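Local coordinates for uncharacterized protein YPL067C (Saccharomyces cerevisiae, PDB 5KCI), which is of unknown function but belongs to the DUF3605 family and may be connected with histidine-triad amyloid toxicity, at residues A128-F133 with V149-N154. Sequence-based numbering, arbitrary orientation.
Sequences ARMNAF and VAWFVN. With SO4 (sulfate ion), chain D.
The indole N-H of Trp-151 reaches across to the side-chain oxygen of Asn-131, with NE1 2.8 Å from OD1 and the hydrogen bond almost straight at 172°. The oxygen sits at the edge of the indole, practically in its plane, whereas the donor stands above the carbonyl plane of the amide, and the two flat groups are turned 69° apart. Asn-131 leaves the helix with its CG anti to the carbonyl carbon (chi1 -78°), which swings OD1 round toward the strand. While this bond fixes the edge of the indole, Met-130 takes one of its faces. Met-130 CG lies over the six-membered ring of Trp-151, 3.4 Å from its centroid, as a CH-pi contact, and comes within 3.3 Å of Trp-151 CE2; Met-130 CB lies over the same face, 3.6 Å from Trp-151 CZ2. A bend about CB-CG brings Met-130 SD to 4.8 Å from the same centroid in an oblique Met-aromatic contact. Pinned at its edge and covered on a face, the ring has little freedom to turn. An alanine in place of Trp-151 would probably leave Asn-131 OD1 without its N-H donor and open a gap beneath Met-130. Arg-127 and Leu-134 of the same helix also touch the indole, while Phe-165 and Phe-81 pack on Met-130. Farther along the chain, Asn-154 ND2 holds a sulfate, probably from the crystallisation liquor, 3.0 Å from O4; His-166, His-168 and the backbone N of Ser-160 complete that anion's site. The Trp-151 contact itself exemplifies alpha+beta helix-on-sheet packing, in which an aromatic side chain from the outermost strand 149-152 of an antiparallel sheet docks against helix 120-135 through both its face and its polar edge.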
# COMPACT_ATOMS: atom_id res chain seq x y z
N ALA A 128 5.63 10.34 9.29
CA ALA A 128 4.70 10.66 10.35
C ALA A 128 3.29 10.82 9.80
O ALA A 128 2.32 10.38 10.43
CB ALA A 128 5.13 11.94 11.08
N ARG A 129 3.16 11.45 8.62
CA ARG A 129 1.85 11.61 8.00
C ARG A 129 1.24 10.27 7.62
O ARG A 129 0.04 10.03 7.87
CB ARG A 129 1.96 12.49 6.76
CG ARG A 129 0.62 12.78 6.07
CD ARG A 129 -0.29 13.67 6.91
NE ARG A 129 -1.53 14.00 6.21
CZ ARG A 129 -2.60 14.54 6.78
NH1 ARG A 129 -2.62 14.80 8.09
NH2 ARG A 129 -3.68 14.80 6.05
N MET A 130 2.03 9.39 6.99
CA MET A 130 1.51 8.06 6.67
C MET A 130 1.05 7.34 7.93
O MET A 130 -0.03 6.72 7.97
CB MET A 130 2.58 7.24 5.95
CG MET A 130 2.12 5.83 5.61
SD MET A 130 0.69 5.78 4.51
CE MET A 130 1.52 6.40 3.07
N ASN A 131 1.89 7.38 8.96
CA ASN A 131 1.54 6.71 10.21
C ASN A 131 0.23 7.25 10.79
O ASN A 131 -0.64 6.47 11.21
CB ASN A 131 2.70 6.85 11.20
CG ASN A 131 3.81 5.87 10.91
OD1 ASN A 131 3.58 4.76 10.42
ND2 ASN A 131 5.03 6.24 11.26
N ALA A 132 0.07 8.58 10.82
CA ALA A 132 -1.15 9.17 11.35
C ALA A 132 -2.36 8.73 10.55
O ALA A 132 -3.43 8.44 11.12
CB ALA A 132 -1.03 10.69 11.33
N PHE A 133 -2.20 8.64 9.23
CA PHE A 133 -3.30 8.23 8.37
C PHE A 133 -3.76 6.83 8.72
O PHE A 133 -4.96 6.58 8.88
CB PHE A 133 -2.88 8.27 6.91
CG PHE A 133 -3.96 7.83 5.96
CD1 PHE A 133 -5.16 8.50 5.90
CD2 PHE A 133 -3.76 6.73 5.13
CE1 PHE A 133 -6.17 8.09 5.00
CE2 PHE A 133 -4.73 6.33 4.24
CZ PHE A 133 -5.93 7.02 4.16
N VAL A 149 -0.37 -4.04 11.75
CA VAL A 149 -0.36 -3.22 10.55
C VAL A 149 1.08 -2.80 10.29
O VAL A 149 1.75 -2.30 11.20
CB VAL A 149 -1.24 -1.97 10.70
CG1 VAL A 149 -1.25 -1.17 9.36
CG2 VAL A 149 -2.64 -2.33 11.12
N ALA A 150 1.54 -2.97 9.05
CA ALA A 150 2.86 -2.47 8.68
C ALA A 150 2.77 -1.87 7.29
O ALA A 150 1.84 -2.15 6.54
CB ALA A 150 3.92 -3.57 8.69
N TRP A 151 3.78 -1.08 6.94
CA TRP A 151 3.75 -0.49 5.61
C TRP A 151 5.17 -0.18 5.17
O TRP A 151 6.08 -0.02 5.99
CB TRP A 151 2.88 0.78 5.55
CG TRP A 151 3.40 1.95 6.33
CD1 TRP A 151 3.14 2.26 7.64
CD2 TRP A 151 4.27 3.01 5.84
NE1 TRP A 151 3.80 3.42 7.99
CE2 TRP A 151 4.49 3.90 6.91
CE3 TRP A 151 4.87 3.26 4.61
CZ2 TRP A 151 5.29 5.05 6.79
CZ3 TRP A 151 5.68 4.42 4.49
CH2 TRP A 151 5.87 5.29 5.58
N PHE A 152 5.35 -0.14 3.85
CA PHE A 152 6.62 0.27 3.28
C PHE A 152 6.38 0.84 1.90
O PHE A 152 5.39 0.54 1.24
CB PHE A 152 7.63 -0.86 3.17
CG PHE A 152 7.15 -2.03 2.34
CD1 PHE A 152 6.33 -3.02 2.88
CD2 PHE A 152 7.57 -2.17 1.03
CE1 PHE A 152 5.91 -4.07 2.10
CE2 PHE A 152 7.15 -3.22 0.24
CZ PHE A 152 6.33 -4.18 0.77
N VAL A 153 7.35 1.64 1.47
CA VAL A 153 7.35 2.18 0.12
C VAL A 153 8.62 1.70 -0.55
O VAL A 153 9.72 1.95 -0.05
CB VAL A 153 7.29 3.72 0.14
CG1 VAL A 153 7.47 4.24 -1.25
CG2 VAL A 153 5.95 4.17 0.73
N ASN A 154 8.47 1.02 -1.68
CA ASN A 154 9.63 0.51 -2.40
C ASN A 154 10.49 1.66 -2.91
O ASN A 154 10.00 2.70 -3.36
CB ASN A 154 9.19 -0.36 -3.56
CG ASN A 154 8.99 -1.81 -3.15
OD1 ASN A 154 9.54 -2.27 -2.15
ND2 ASN A 154 8.26 -2.55 -3.95
S SO4 D . 6.10 -1.42 -6.59
O1 SO4 D . 5.84 -0.53 -7.75
O2 SO4 D . 6.15 -0.72 -5.32
O3 SO4 D . 5.02 -2.43 -6.50
O4 SO4 D . 7.36 -2.12 -6.79